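Local coordinates for gigastasin (Haementeria ghilianii, PDB 5UBM), which probably inhibits serine proteases as a leech inhibitor of the antistasin family, its small folded units tied together by many disulfides, at residues K19-Q24 and W32-N37; R46-G51 and R67-K72. All blocks are in the same frame, centred on the assembly; numbering follows the deposited sequence.

Interaction 1: residues K19-Q24 and W32-N37; sequences KLPKCQ and WDLKCN
Between residues 19-24 and 32-37 the backbones come together at C23 and C36, whose CA atoms are 5.9 Å apart, and spread to 9.5 Å between the CA atoms of L20 and L34, the touching parts running 56° apart. The close end is covalent. C23 SG and C36 SG are joined at 2.0 Å, and the dihedral about the S-S bond, 83°, is close to the usual magnitude of about 90° and of right-handed sense. The two cysteines reach it differently: C23 SG sits between its own backbone N and carbonyl carbon (chi1 58°), whereas C36 SG is anti to its backbone N. At the open end the contact is apolar and thin. One methyl, CD2 of L34, serves both neighbours, meeting L20 CD2 at 4.0 Å as the two leucine side chains cross obliquely, and lying 4.5 Å from P21 CD. L20 and P21 also pack on Y64, while C23 and L34 both touch C29 in the short helix 26-29, and C23 lies against C43, the disulfide partner of C29. The arrangement is that of a small disulfide-rich unit in which cystines stand in for an extensive hydrophobic core. Fixing the two segments therefore falls mainly to one covalent bond, with one leucine methyl adding light apolar contact where the backbones diverge.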
# COMPACT_ATOMS: atom_id res chain seq x y z
N LYS C 19 -1.99 -10.93 -46.06
CA LYS C 19 -1.02 -9.93 -46.51
C LYS C 19 -0.78 -8.87 -45.44
O LYS C 19 -1.67 -8.54 -44.66
CB LYS C 19 -1.49 -9.28 -47.80
N LEU C 20 0.44 -8.34 -45.41
CA LEU C 20 0.81 -7.33 -44.42
C LEU C 20 0.03 -6.03 -44.62
O LEU C 20 -0.21 -5.62 -45.75
CB LEU C 20 2.32 -7.05 -44.49
CG LEU C 20 3.22 -8.18 -43.99
CD1 LEU C 20 4.68 -7.87 -44.26
CD2 LEU C 20 2.98 -8.43 -42.51
N PRO C 21 -0.36 -5.39 -43.50
CA PRO C 21 -1.10 -4.13 -43.53
C PRO C 21 -0.18 -2.91 -43.51
O PRO C 21 0.93 -2.99 -42.98
CB PRO C 21 -1.95 -4.19 -42.25
CG PRO C 21 -1.46 -5.42 -41.47
CD PRO C 21 -0.19 -5.88 -42.13
N LYS C 22 -0.63 -1.80 -44.09
CA LYS C 22 0.13 -0.56 -44.03
C LYS C 22 0.14 -0.03 -42.60
O LYS C 22 -0.85 -0.13 -41.88
CB LYS C 22 -0.45 0.47 -44.98
N CYS C 23 1.27 0.54 -42.18
CA CYS C 23 1.41 0.99 -40.80
C CYS C 23 1.74 2.48 -40.70
O CYS C 23 2.71 2.94 -41.29
CB CYS C 23 2.48 0.17 -40.08
SG CYS C 23 4.12 0.20 -40.85
N GLN C 24 0.93 3.22 -39.96
CA GLN C 24 1.27 4.60 -39.64
C GLN C 24 2.08 4.62 -38.35
O GLN C 24 3.09 5.31 -38.25
CB GLN C 24 0.02 5.46 -39.51
N TRP C 32 2.58 -7.48 -31.75
CA TRP C 32 3.92 -7.16 -31.29
C TRP C 32 4.97 -7.99 -32.02
O TRP C 32 6.17 -7.81 -31.83
CB TRP C 32 4.05 -7.37 -29.78
CG TRP C 32 3.25 -6.38 -28.98
CD1 TRP C 32 2.14 -6.64 -28.23
CD2 TRP C 32 3.48 -4.97 -28.88
NE1 TRP C 32 1.67 -5.48 -27.67
CE2 TRP C 32 2.48 -4.44 -28.05
CE3 TRP C 32 4.45 -4.11 -29.41
CZ2 TRP C 32 2.41 -3.09 -27.73
CZ3 TRP C 32 4.38 -2.77 -29.09
CH2 TRP C 32 3.37 -2.27 -28.26
N ASP C 33 4.50 -8.91 -32.87
CA ASP C 33 5.39 -9.68 -33.73
C ASP C 33 5.77 -8.89 -34.97
O ASP C 33 6.49 -9.40 -35.83
CB ASP C 33 4.73 -11.00 -34.13
CG ASP C 33 4.40 -11.87 -32.93
OD1 ASP C 33 5.20 -11.89 -31.97
OD2 ASP C 33 3.33 -12.53 -32.96
N LEU C 34 5.29 -7.65 -35.06
CA LEU C 34 5.52 -6.81 -36.23
C LEU C 34 6.16 -5.47 -35.85
O LEU C 34 6.10 -5.05 -34.69
CB LEU C 34 4.20 -6.56 -36.97
CG LEU C 34 3.63 -7.66 -37.88
CD1 LEU C 34 3.07 -8.83 -37.08
CD2 LEU C 34 2.55 -7.09 -38.79
N LYS C 35 6.77 -4.81 -36.83
CA LYS C 35 7.42 -3.52 -36.61
C LYS C 35 7.32 -2.64 -37.85
O LYS C 35 7.54 -3.11 -38.96
CB LYS C 35 8.88 -3.71 -36.21
N CYS C 36 7.00 -1.36 -37.66
CA CYS C 36 6.76 -0.47 -38.80
C CYS C 36 8.04 0.21 -39.29
O CYS C 36 9.02 0.31 -38.56
CB CYS C 36 5.72 0.59 -38.43
SG CYS C 36 5.18 1.60 -39.82
N ASN C 37 8.01 0.68 -40.54
CA ASN C 37 9.18 1.31 -41.16
C ASN C 37 8.82 2.47 -42.10
O ASN C 37 7.70 2.99 -42.05
CB ASN C 37 10.00 0.27 -41.92
CG ASN C 37 9.20 -0.41 -43.02
OD1 ASN C 37 7.99 -0.61 -42.88
ND2 ASN C 37 9.87 -0.77 -44.11

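Interaction 2: residues R46-G51 and R67-K72; sequences RNQVCG and RKCLCK
R67, in strand 67-68, reaches across to the loop 46-51, and its guanidinium and the C50-C69 disulfide make up the tight half of this contact. C50 SG and C69 SG are bonded at 2.0 Å with a dihedral of -90° about the S-S bond, the usual magnitude, in left-handed sense. Beside it the R67 chain leaves with CG anti to the backbone N (chi1 -168°) and bends at chi3, where NE turns aside. C50 SG lies close over one face of the guanidinium, 3.8 Å from R67 NH2, with N47 CB more distantly over the opposite one. At its edge stand V49 CA and Q48 O, the latter 2.6 Å from R67 NH2. Y59 of strand 59-61 makes a cation-pi contact with R67 and also packs on C50. Methylene CG of Q48 adds a lighter touch, 4.0 Å from C69 SG.

Away from the sulfurs the contact thins toward solvent. N47 is exposed, and its OD1 comes only to 3.8 Å from R67 CB, the amide and guanidinium planes standing 79° apart; the V49 side chain, directed away from 67-72 at its CB, touches Y116. Past the bridge the chain turns at C69 and L70, where C69 O accepts a hydrogen bond from a polar side chain of another protein chain. As one of three cystines in this antistasin-like unit, C50-C69 fixes the loop covalently, while the arginine cation beside it probably gains from the carbonyl oxygens and aromatic ring gathered round it.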
# COMPACT_ATOMS: atom_id res chain seq x y z
N ARG C 46 8.53 -8.55 -37.48
CA ARG C 46 9.56 -8.46 -36.47
C ARG C 46 10.01 -9.86 -36.06
O ARG C 46 9.19 -10.71 -35.71
CB ARG C 46 9.07 -7.68 -35.25
CG ARG C 46 10.11 -7.53 -34.15
CD ARG C 46 9.43 -7.14 -32.85
NE ARG C 46 8.39 -6.15 -33.07
CZ ARG C 46 8.23 -5.05 -32.34
NH1 ARG C 46 9.04 -4.82 -31.32
NH2 ARG C 46 7.25 -4.20 -32.62
N ASN C 47 11.31 -10.09 -36.13
CA ASN C 47 11.85 -11.38 -35.72
C ASN C 47 12.79 -11.19 -34.53
O ASN C 47 13.97 -11.51 -34.60
CB ASN C 47 12.57 -12.04 -36.89
CG ASN C 47 11.70 -12.14 -38.12
OD1 ASN C 47 10.84 -13.02 -38.22
ND2 ASN C 47 11.90 -11.23 -39.07
N GLN C 48 12.22 -10.65 -33.46
CA GLN C 48 12.97 -10.35 -32.25
C GLN C 48 13.61 -11.60 -31.67
O GLN C 48 13.13 -12.72 -31.88
CB GLN C 48 12.06 -9.70 -31.20
CG GLN C 48 11.00 -10.63 -30.60
CD GLN C 48 9.77 -10.80 -31.49
OE1 GLN C 48 9.84 -10.62 -32.71
NE2 GLN C 48 8.65 -11.15 -30.88
N VAL C 49 14.71 -11.42 -30.94
CA VAL C 49 15.37 -12.53 -30.29
C VAL C 49 14.44 -13.09 -29.23
O VAL C 49 13.90 -12.34 -28.42
CB VAL C 49 16.69 -12.11 -29.65
CG1 VAL C 49 17.56 -13.34 -29.39
CG2 VAL C 49 17.42 -11.13 -30.54
N CYS C 50 14.23 -14.40 -29.24
CA CYS C 50 13.35 -15.02 -28.26
C CYS C 50 14.12 -15.34 -26.99
O CYS C 50 15.27 -15.78 -27.04
CB CYS C 50 12.71 -16.28 -28.84
SG CYS C 50 11.60 -15.95 -30.23
N GLY C 51 13.47 -15.10 -25.85
CA GLY C 51 14.09 -15.28 -24.55
C GLY C 51 14.74 -16.63 -24.36
O GLY C 51 15.90 -16.73 -23.96
N ARG C 67 7.45 -15.02 -37.55
CA ARG C 67 7.86 -15.89 -36.46
C ARG C 67 7.46 -15.33 -35.10
O ARG C 67 7.86 -14.22 -34.73
CB ARG C 67 9.37 -16.12 -36.49
CG ARG C 67 9.84 -17.24 -35.58
CD ARG C 67 11.34 -17.21 -35.36
NE ARG C 67 11.74 -16.05 -34.56
CZ ARG C 67 12.98 -15.85 -34.12
NH1 ARG C 67 13.94 -16.72 -34.41
NH2 ARG C 67 13.26 -14.77 -33.40
N LYS C 68 6.67 -16.10 -34.36
CA LYS C 68 6.33 -15.74 -32.98
C LYS C 68 7.42 -16.22 -32.04
O LYS C 68 8.29 -17.00 -32.43
CB LYS C 68 4.99 -16.36 -32.58
CG LYS C 68 3.81 -15.94 -33.44
CD LYS C 68 2.55 -16.68 -33.02
CE LYS C 68 1.39 -16.35 -33.93
NZ LYS C 68 0.19 -17.18 -33.65
N CYS C 69 7.38 -15.75 -30.80
CA CYS C 69 8.26 -16.29 -29.77
C CYS C 69 7.47 -17.28 -28.92
O CYS C 69 7.33 -17.13 -27.71
CB CYS C 69 8.87 -15.18 -28.92
SG CYS C 69 10.34 -14.44 -29.68
N LEU C 70 6.94 -18.30 -29.60
CA LEU C 70 6.13 -19.33 -28.99
C LEU C 70 6.27 -20.61 -29.80
O LEU C 70 6.15 -20.58 -31.02
CB LEU C 70 4.66 -18.91 -28.91
CG LEU C 70 3.70 -19.91 -28.26
CD1 LEU C 70 4.03 -20.09 -26.78
CD2 LEU C 70 2.26 -19.46 -28.43
N CYS C 71 6.53 -21.72 -29.13
CA CYS C 71 6.82 -22.98 -29.82
C CYS C 71 5.55 -23.73 -30.22
O CYS C 71 4.48 -23.54 -29.63
CB CYS C 71 7.70 -23.87 -28.94
SG CYS C 71 9.22 -23.07 -28.37
N LYS C 72 5.66 -24.59 -31.23
CA LYS C 72 4.54 -25.40 -31.70
C LYS C 72 4.04 -26.35 -30.61
O LYS C 72 4.84 -27.05 -29.98
CB LYS C 72 4.94 -26.19 -32.94
CG LYS C 72 5.13 -25.35 -34.19
CD LYS C 72 5.42 -26.23 -35.39
CE LYS C 72 5.46 -25.42 -36.68
NZ LYS C 72 5.58 -26.30 -37.87

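How the interactions relate
Interactions 1 and 2 follow one another along the chain, their centres 16 Å apart, and each turns on its own disulfide, joining a loop to a stretch that includes a short strand. Interaction 1 is partly buried although it sits toward one end of the molecule; interaction 2, near the centre of the chain, is a surface contact. Apolar methyls accompany the first cystine; an arginine cation lying against the sulfur accompanies the second. R46 couples the two units: its NH2 lies 2.5 Å from L34 O and its N 2.8 Å from D33 O, both probable hydrogen bonds, while D33 OD2 packs against K68 CG. Both regions also meet another protein chain, through W32 and through C69 and L70.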